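PDB 3WMR: proline iminopeptidase from Streptomyces halstedii, which is an amidohydrolase with a hydrophobic tunnel for polyketide substrates and, as an S33 peptidase, probably releases N-terminal proline from peptides. Local coordinates for residues Gln101-Glu104 / Asp105-Asp108; Thr225-Thr228 / Thr229-Pro233; Leu82-Gly86 / Ser87-Pro91. All coordinates share one frame; numbering follows the deposited sequence.

Interaction 1 of 3, residues Gln101-Glu104 / Asp105-Asp108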
loop_
_atom_site.group_PDB
_atom_site.type_symbol
_atom_site.label_atom_id
_atom_site.label_comp_id
_atom_site.label_asym_id
_atom_site.label_seq_id
_atom_site.Cartn_x
_atom_site.Cartn_y
_atom_site.Cartn_z
ATOM N N GLN A 101 -13.936 -6.366 -2.961
ATOM C CA GLN A 101 -14.543 -7.398 -2.110
ATOM C C GLN A 101 -13.664 -8.638 -2.022
ATOM O O GLN A 101 -13.510 -9.227 -0.957
ATOM C CB GLN A 101 -15.933 -7.800 -2.625
ATOM C CG GLN A 101 -16.629 -8.807 -1.710
ATOM C CD GLN A 101 -16.873 -8.262 -0.305
ATOM O OE1 GLN A 101 -16.511 -8.893 0.704
ATOM N NE2 GLN A 101 -17.507 -7.085 -0.229
ATOM N N LEU A 102 -13.087 -9.031 -3.149
ATOM C CA LEU A 102 -12.169 -10.157 -3.192
ATOM C C LEU A 102 -11.055 -10.008 -2.153
ATOM O O LEU A 102 -10.782 -10.934 -1.377
ATOM C CB LEU A 102 -11.544 -10.264 -4.577
ATOM C CG LEU A 102 -10.577 -11.427 -4.805
ATOM C CD1 LEU A 102 -11.350 -12.736 -4.790
ATOM C CD2 LEU A 102 -9.828 -11.237 -6.116
ATOM N N PHE A 103 -10.411 -8.843 -2.152
ATOM C CA PHE A 103 -9.257 -8.622 -1.293
ATOM C C PHE A 103 -9.642 -8.415 0.154
ATOM O O PHE A 103 -8.856 -8.753 1.037
ATOM C CB PHE A 103 -8.401 -7.461 -1.819
ATOM C CG PHE A 103 -7.736 -7.781 -3.114
ATOM C CD1 PHE A 103 -6.689 -8.679 -3.149
ATOM C CD2 PHE A 103 -8.204 -7.256 -4.306
ATOM C CE1 PHE A 103 -6.088 -9.022 -4.342
ATOM C CE2 PHE A 103 -7.596 -7.589 -5.504
ATOM C CZ PHE A 103 -6.540 -8.480 -5.522
ATOM N N GLU A 104 -10.829 -7.859 0.408
ATOM C CA GLU A 104 -11.378 -7.806 1.776
ATOM C C GLU A 104 -11.586 -9.207 2.333
ATOM O O GLU A 104 -11.291 -9.476 3.491
ATOM C CB GLU A 104 -12.749 -7.138 1.810
ATOM C CG GLU A 104 -12.772 -5.651 1.549
ATOM C CD GLU A 104 -14.196 -5.133 1.640
ATOM O OE1 GLU A 104 -14.764 -5.184 2.744
ATOM O OE2 GLU A 104 -14.746 -4.689 0.614
ATOM N N ASP A 105 -12.151 -10.075 1.492
ATOM C CA ASP A 105 -12.451 -11.449 1.867
ATOM C C ASP A 105 -11.165 -12.210 2.130
ATOM O O ASP A 105 -11.116 -13.015 3.047
ATOM C CB ASP A 105 -13.243 -12.163 0.763
ATOM C CG ASP A 105 -14.690 -11.707 0.675
ATOM O OD1 ASP A 105 -15.216 -11.156 1.661
ATOM O OD2 ASP A 105 -15.313 -11.912 -0.395
ATOM N N GLU A 106 -10.135 -11.951 1.324
ATOM C CA GLU A 106 -8.818 -12.550 1.523
ATOM C C GLU A 106 -8.167 -12.113 2.842
ATOM O O GLU A 106 -7.597 -12.933 3.557
ATOM C CB GLU A 106 -7.874 -12.204 0.355
ATOM C CG GLU A 106 -6.490 -12.809 0.513
ATOM C CD GLU A 106 -5.520 -12.458 -0.596
ATOM O OE1 GLU A 106 -5.421 -11.269 -1.001
ATOM O OE2 GLU A 106 -4.817 -13.385 -1.046
ATOM N N LEU A 107 -8.221 -10.825 3.152
ATOM C CA LEU A 107 -7.653 -10.343 4.407
ATOM C C LEU A 107 -8.378 -10.982 5.600
ATOM O O LEU A 107 -7.728 -11.480 6.517
ATOM C CB LEU A 107 -7.680 -8.808 4.477
ATOM C CG LEU A 107 -7.342 -8.163 5.818
ATOM C CD1 LEU A 107 -5.947 -8.543 6.294
ATOM C CD2 LEU A 107 -7.478 -6.653 5.738
ATOM N N ASP A 108 -9.714 -10.967 5.586
ATOM C CA ASP A 108 -10.505 -11.622 6.643
ATOM C C ASP A 108 -10.117 -13.098 6.764
ATOM O O ASP A 108 -9.862 -13.585 7.862
ATOM C CB ASP A 108 -12.010 -11.515 6.370
ATOM C CG ASP A 108 -12.573 -10.164 6.736
ATOM O OD1 ASP A 108 -12.036 -9.500 7.655
ATOM O OD2 ASP A 108 -13.560 -9.760 6.112
HETATM O O HOH W 1 -6.082 -9.113 0.688
#

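Interaction 2 of 3, residues Thr225-Thr228 / Thr229-Pro233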
loop_
_atom_site.group_PDB
_atom_site.type_symbol
_atom_site.label_atom_id
_atom_site.label_comp_id
_atom_site.label_asym_id
_atom_site.label_seq_id
_atom_site.Cartn_x
_atom_site.Cartn_y
_atom_site.Cartn_z
ATOM N N THR A 225 -1.022 -8.693 -14.201
ATOM C CA THR A 225 -2.472 -8.874 -14.325
ATOM C C THR A 225 -3.232 -7.918 -13.410
ATOM O O THR A 225 -4.016 -7.095 -13.881
ATOM C CB THR A 225 -2.887 -10.325 -14.002
ATOM O OG1 THR A 225 -2.210 -11.228 -14.888
ATOM C CG2 THR A 225 -4.390 -10.519 -14.151
ATOM N N VAL A 226 -2.942 -8.000 -12.112
ATOM C CA VAL A 226 -3.731 -7.293 -11.086
ATOM C C VAL A 226 -3.513 -5.784 -11.148
ATOM O O VAL A 226 -4.469 -5.017 -11.238
ATOM C CB VAL A 226 -3.409 -7.822 -9.668
ATOM C CG1 VAL A 226 -4.226 -7.093 -8.601
ATOM C CG2 VAL A 226 -3.660 -9.322 -9.578
ATOM N N TYR A 227 -2.251 -5.372 -11.111
ATOM C CA TYR A 227 -1.873 -3.953 -11.148
ATOM C C TYR A 227 -2.404 -3.231 -12.391
ATOM O O TYR A 227 -2.942 -2.129 -12.280
ATOM C CB TYR A 227 -0.340 -3.819 -11.061
ATOM C CG TYR A 227 0.198 -2.421 -10.842
ATOM C CD1 TYR A 227 0.294 -1.878 -9.564
ATOM C CD2 TYR A 227 0.685 -1.662 -11.901
ATOM C CE1 TYR A 227 0.818 -0.610 -9.358
ATOM C CE2 TYR A 227 1.202 -0.391 -11.697
ATOM C CZ TYR A 227 1.262 0.128 -10.425
ATOM O OH TYR A 227 1.770 1.380 -10.216
ATOM N N THR A 228 -2.240 -3.842 -13.572
ATOM C CA THR A 228 -2.684 -3.213 -14.818
ATOM C C THR A 228 -4.219 -3.227 -14.914
ATOM O O THR A 228 -4.806 -2.266 -15.398
ATOM C CB THR A 228 -2.011 -3.813 -16.082
ATOM O OG1 THR A 228 -2.357 -5.197 -16.239
ATOM C CG2 THR A 228 -0.458 -3.658 -16.023
ATOM N N THR A 229 -4.863 -4.275 -14.399
ATOM C CA THR A 229 -6.324 -4.322 -14.371
ATOM C C THR A 229 -6.913 -3.250 -13.468
ATOM O O THR A 229 -7.737 -2.450 -13.907
ATOM C CB THR A 229 -6.852 -5.699 -13.930
ATOM O OG1 THR A 229 -6.389 -6.691 -14.843
ATOM C CG2 THR A 229 -8.390 -5.715 -13.924
ATOM N N MET A 230 -6.457 -3.202 -12.217
ATOM C CA MET A 230 -7.111 -2.358 -11.216
ATOM C C MET A 230 -6.559 -0.939 -11.164
ATOM O O MET A 230 -7.315 0.009 -10.957
ATOM C CB MET A 230 -7.042 -3.024 -9.840
ATOM C CG MET A 230 -7.646 -4.427 -9.818
ATOM S SD MET A 230 -7.899 -5.095 -8.159
ATOM C CE MET A 230 -9.341 -4.152 -7.636
ATOM N N ASN A 231 -5.247 -0.788 -11.366
ATOM C CA ASN A 231 -4.602 0.516 -11.277
ATOM C C ASN A 231 -4.266 1.174 -12.621
ATOM O O ASN A 231 -4.773 2.249 -12.924
ATOM C CB ASN A 231 -3.331 0.432 -10.412
ATOM C CG ASN A 231 -2.554 1.737 -10.392
ATOM O OD1 ASN A 231 -1.613 1.952 -11.189
ATOM N ND2 ASN A 231 -2.955 2.626 -9.526
ATOM N N GLY A 232 -3.392 0.550 -13.410
ATOM C CA GLY A 232 -2.871 1.166 -14.609
ATOM C C GLY A 232 -1.406 0.780 -14.753
ATOM O O GLY A 232 -0.893 0.050 -13.926
ATOM N N PRO A 233 -0.730 1.280 -15.795
ATOM C CA PRO A 233 0.668 0.886 -16.048
ATOM C C PRO A 233 1.655 1.349 -14.990
ATOM O O PRO A 233 2.727 0.752 -14.872
ATOM C CB PRO A 233 1.013 1.571 -17.371
ATOM C CG PRO A 233 -0.129 2.482 -17.693
ATOM C CD PRO A 233 -1.302 2.086 -16.889
#

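Interaction 3 of 3, residues Leu82-Gly86 / Ser87-Pro91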
loop_
_atom_site.group_PDB
_atom_site.type_symbol
_atom_site.label_atom_id
_atom_site.label_comp_id
_atom_site.label_asym_id
_atom_site.label_seq_id
_atom_site.Cartn_x
_atom_site.Cartn_y
_atom_site.Cartn_z
ATOM N N LEU A 82 -3.834 -11.950 -3.358
ATOM C CA LEU A 82 -4.121 -12.904 -4.433
ATOM C C LEU A 82 -3.834 -12.278 -5.781
ATOM O O LEU A 82 -4.224 -11.146 -6.031
ATOM C CB LEU A 82 -5.580 -13.343 -4.393
ATOM C CG LEU A 82 -5.996 -14.427 -5.397
ATOM C CD1 LEU A 82 -5.371 -15.766 -5.025
ATOM C CD2 LEU A 82 -7.512 -14.547 -5.470
ATOM N N GLY A 83 -3.168 -13.037 -6.646
ATOM C CA GLY A 83 -2.889 -12.610 -8.012
ATOM C C GLY A 83 -1.415 -12.366 -8.274
ATOM O O GLY A 83 -0.991 -12.342 -9.435
ATOM N N ASN A 84 -0.625 -12.174 -7.222
ATOM C CA ASN A 84 0.816 -11.954 -7.409
ATOM C C ASN A 84 1.676 -12.495 -6.272
ATOM O O ASN A 84 1.165 -12.925 -5.242
ATOM C CB ASN A 84 1.116 -10.459 -7.629
ATOM C CG ASN A 84 2.237 -10.228 -8.633
ATOM O OD1 ASN A 84 2.730 -11.167 -9.252
ATOM N ND2 ASN A 84 2.636 -8.978 -8.799
ATOM N N GLY A 85 2.991 -12.483 -6.477
ATOM C CA GLY A 85 3.926 -13.000 -5.489
ATOM C C GLY A 85 3.703 -14.479 -5.212
ATOM O O GLY A 85 3.465 -15.267 -6.136
ATOM N N GLY A 86 3.753 -14.848 -3.934
ATOM C CA GLY A 86 3.674 -16.244 -3.522
ATOM C C GLY A 86 2.269 -16.806 -3.522
ATOM O O GLY A 86 2.089 -17.999 -3.297
ATOM N N SER A 87 1.270 -15.956 -3.755
ATOM C CA SER A 87 -0.125 -16.398 -3.789
ATOM C C SER A 87 -0.476 -16.944 -5.170
ATOM O O SER A 87 0.339 -16.887 -6.079
ATOM C CB SER A 87 -1.043 -15.243 -3.392
ATOM O OG SER A 87 -0.670 -14.757 -2.104
ATOM N N THR A 88 -1.685 -17.482 -5.319
ATOM C CA THR A 88 -2.126 -18.036 -6.599
ATOM C C THR A 88 -2.165 -16.935 -7.670
ATOM O O THR A 88 -2.749 -15.871 -7.456
ATOM C CB THR A 88 -3.524 -18.698 -6.487
ATOM O OG1 THR A 88 -3.558 -19.578 -5.356
ATOM C CG2 THR A 88 -3.870 -19.496 -7.749
ATOM N N HIS A 89 -1.520 -17.196 -8.806
ATOM C CA HIS A 89 -1.608 -16.328 -9.980
ATOM C C HIS A 89 -2.790 -16.760 -10.821
ATOM O O HIS A 89 -3.017 -17.949 -10.999
ATOM C CB HIS A 89 -0.326 -16.398 -10.798
ATOM C CG HIS A 89 0.859 -15.848 -10.077
ATOM N ND1 HIS A 89 1.544 -14.737 -10.512
ATOM C CD2 HIS A 89 1.455 -16.230 -8.925
ATOM C CE1 HIS A 89 2.522 -14.467 -9.667
ATOM N NE2 HIS A 89 2.491 -15.362 -8.696
ATOM N N LEU A 90 -3.557 -15.790 -11.305
ATOM C CA LEU A 90 -4.711 -16.060 -12.149
ATOM C C LEU A 90 -4.655 -15.155 -13.384
ATOM O O LEU A 90 -5.497 -14.271 -13.547
ATOM C CB LEU A 90 -6.013 -15.826 -11.376
ATOM C CG LEU A 90 -6.224 -16.608 -10.075
ATOM C CD1 LEU A 90 -5.338 -16.098 -8.949
ATOM C CD2 LEU A 90 -7.684 -16.531 -9.644
ATOM N N PRO A 91 -3.664 -15.384 -14.269
ATOM C CA PRO A 91 -3.490 -14.534 -15.455
ATOM C C PRO A 91 -4.744 -14.401 -16.318
ATOM O O PRO A 91 -4.934 -13.365 -16.941
ATOM C CB PRO A 91 -2.384 -15.242 -16.246
ATOM C CG PRO A 91 -1.660 -16.078 -15.255
ATOM C CD PRO A 91 -2.683 -16.485 -14.234
HETATM O O HOH W 2 -2.474 -13.384 -11.672
#

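Interaction 1 of 3, residues Gln101-Glu104 / Asp105-Asp108
Phe-103 and Glu-106 lie side by side on one flank of the helix and point the same way. The Glu-106 side chain can be followed outward. Its CB rests 3.6 Å from Leu-102 O, the carbonyl that also accepts Glu-106 N. CG is anti to the backbone N (chi1 -180°) and the chain stays extended beyond it, which carries the carboxylate out alongside the ring. OE1 comes to 3.6 Å from Phe-103 CD1, at the ring edge and near its plane. A water donates to Glu-106 OE1 at 2.8 Å and also to Phe-103 O. That carbonyl accepts Leu-107 N as well, at 3.0 Å, so it is gripped twice. OE1 further accepts Leu-82 N, and OE2 bonds to Thr-34 OG1. These bonds fix the rotation of a buried carboxylate and would probably favour its charged form.

On another flank, Asp-105 folds back over the previous turn. Its CG lies 3.2 Å from Gln-101 O, and OD2 is 3.6 Å from Gln-101 CG. With an alanine here, Gln-101 CG would probably lose the carboxylate it packs against, and its side chain would be freer to move. Glu-104 faces helix 127-137 and forms a salt bridge with Arg-138.

The main chain is held by regular bonds four residues apart, from Asp-105 N to Gln-101 O through to Asp-108 N to Glu-104 O. This is alpha-helical spacing within helix 100-113, which links strands 76-80 and 120-125 in a beta-alpha-beta crossover of the alpha/beta hydrolase fold.

Interaction 2 of 3, residues Thr225-Thr228 / Thr229-Pro233
The C-terminal end of helix 225-230 is built here, where Tyr-227 meets Asn-231 and Gly-232 as the chain leaves the helix. Tyr-227 O accepts two backbone donors. Asn-231 N approaches at 2.8 Å, as in an alpha-helical turn, and Gly-232 N at 2.9 Å, one residue further on. The second bond makes the wider loop that ends the helix. Gly-232 then has phi 143°, where a side chain would be jammed against the preceding carbonyl oxygen.

The Tyr-227 ring lies along this exit. CG is anti to the backbone N (chi1 -170°), which sends the ring out beside Asn-231, pointing the same way. The Asn-231 amide sits over one face, offset toward the rim, with its CG 4.1 Å from Tyr-227 CZ. The ring and amide planes are 36° apart. Pro-233 O comes to the ring edge, 3.7 Å from Tyr-227 CE2. Beyond the ring, the hydroxyl bonds to Glu-235 OE2.

Two residues earlier, Thr-229 grips Thr-225 O twice. Its hydroxyl OG1 donates at 2.6 Å, and its backbone N donates at 3.0 Å from the opposite face of the carbonyl plane. OG1 sits beside its own backbone N, anti to the carbonyl carbon, which brings it to the same acceptor.

Val-226 CG1 touches Met-230 SD at 4.2 Å on the flank facing helix 100-113, where both side chains also pack on Phe-103 and Pro-56. The Asn-231 side chain lies about 7 Å from that of Ser-126, the predicted nucleophile. This short helix and its glycine exit belong to the largely helical insertion between strands 143-149 and 258-263, the usual place of the cap in S33 alpha/beta hydrolases.

Interaction 3 of 3, residues Leu82-Gly86 / Ser87-Pro91
His-89 NE2 donates to Gly-85 O at 2.7 Å, bringing the imidazole back onto a glycine-rich loop. The bond uses a lone pair in the carbonyl plane, with the oxygen only 17° out of the ring plane. His-89 CG is beside its own backbone N (chi1 -66°), which directs the ring over the turn. At the other side of the ring, ND1 bonds to Asp-223 OD2. With both nitrogens engaged and a carboxylate beside it, the ring is likely to favour the protonated form.

The loop contains a type II' beta turn from Asn-84 to Ser-87, closed by a weak bond from Ser-87 N to Asn-84 O. It follows strand 76-80 and probably corresponds to the Asp-Gln-Arg-Gly loop of S33 proline iminopeptidases, with Leu-82 for arginine. Gly-83 N donates to Thr-88 O at 3.0 Å, joining the two arms below the turn. A water extends this link: it donates to Gly-83 O and accepts Leu-90 N at 2.7 Å. Outside the loop, Ser-87 OG bonds to Asp-80 O and Thr-88 OG1 to Arg-33 N, tying the second arm to strands 76-80 and 32-39.

Packing fills in around these bonds. Asn-84 CA lies over one face of the His-89 ring in a CH-pi contact, 4.1 Å from its centroid. The Asn-84 amide, held by ND2 bonding to Gly-57 O, stands nearly upright to the ring, 84° between planes, and Asn-84 OD1 is 3.3 Å from His-89 CE1. Leu-82 runs alongside Thr-88 and crosses Leu-90 at about a right angle. Leu-82 CD1 touches Thr-88 CB at 3.8 Å and Leu-90 CD1 at 3.9 Å.

In the fold
Along the chain the order is interaction 3, interaction 1, interaction 2. Interaction 3 is the loop between strand 76-80 and helix 100-113, interaction 1 lies on that helix, and interaction 2 comes much later, on helix 225-230. Their centres are 13 to 18 Å apart, yet all three touch. Phe-103 is shared: its CE2 meets Met-230 SD at 3.7 Å, and its CE1 lies 3.3 Å from Leu-82 O. Val-226 CG2 packs on Gly-83 CA at 3.7 Å. The loop 82-91 and helix 100-113 thus form a surface of the hydrolase core on which the later helix rests. Only interaction 2 lies near the predicted active site.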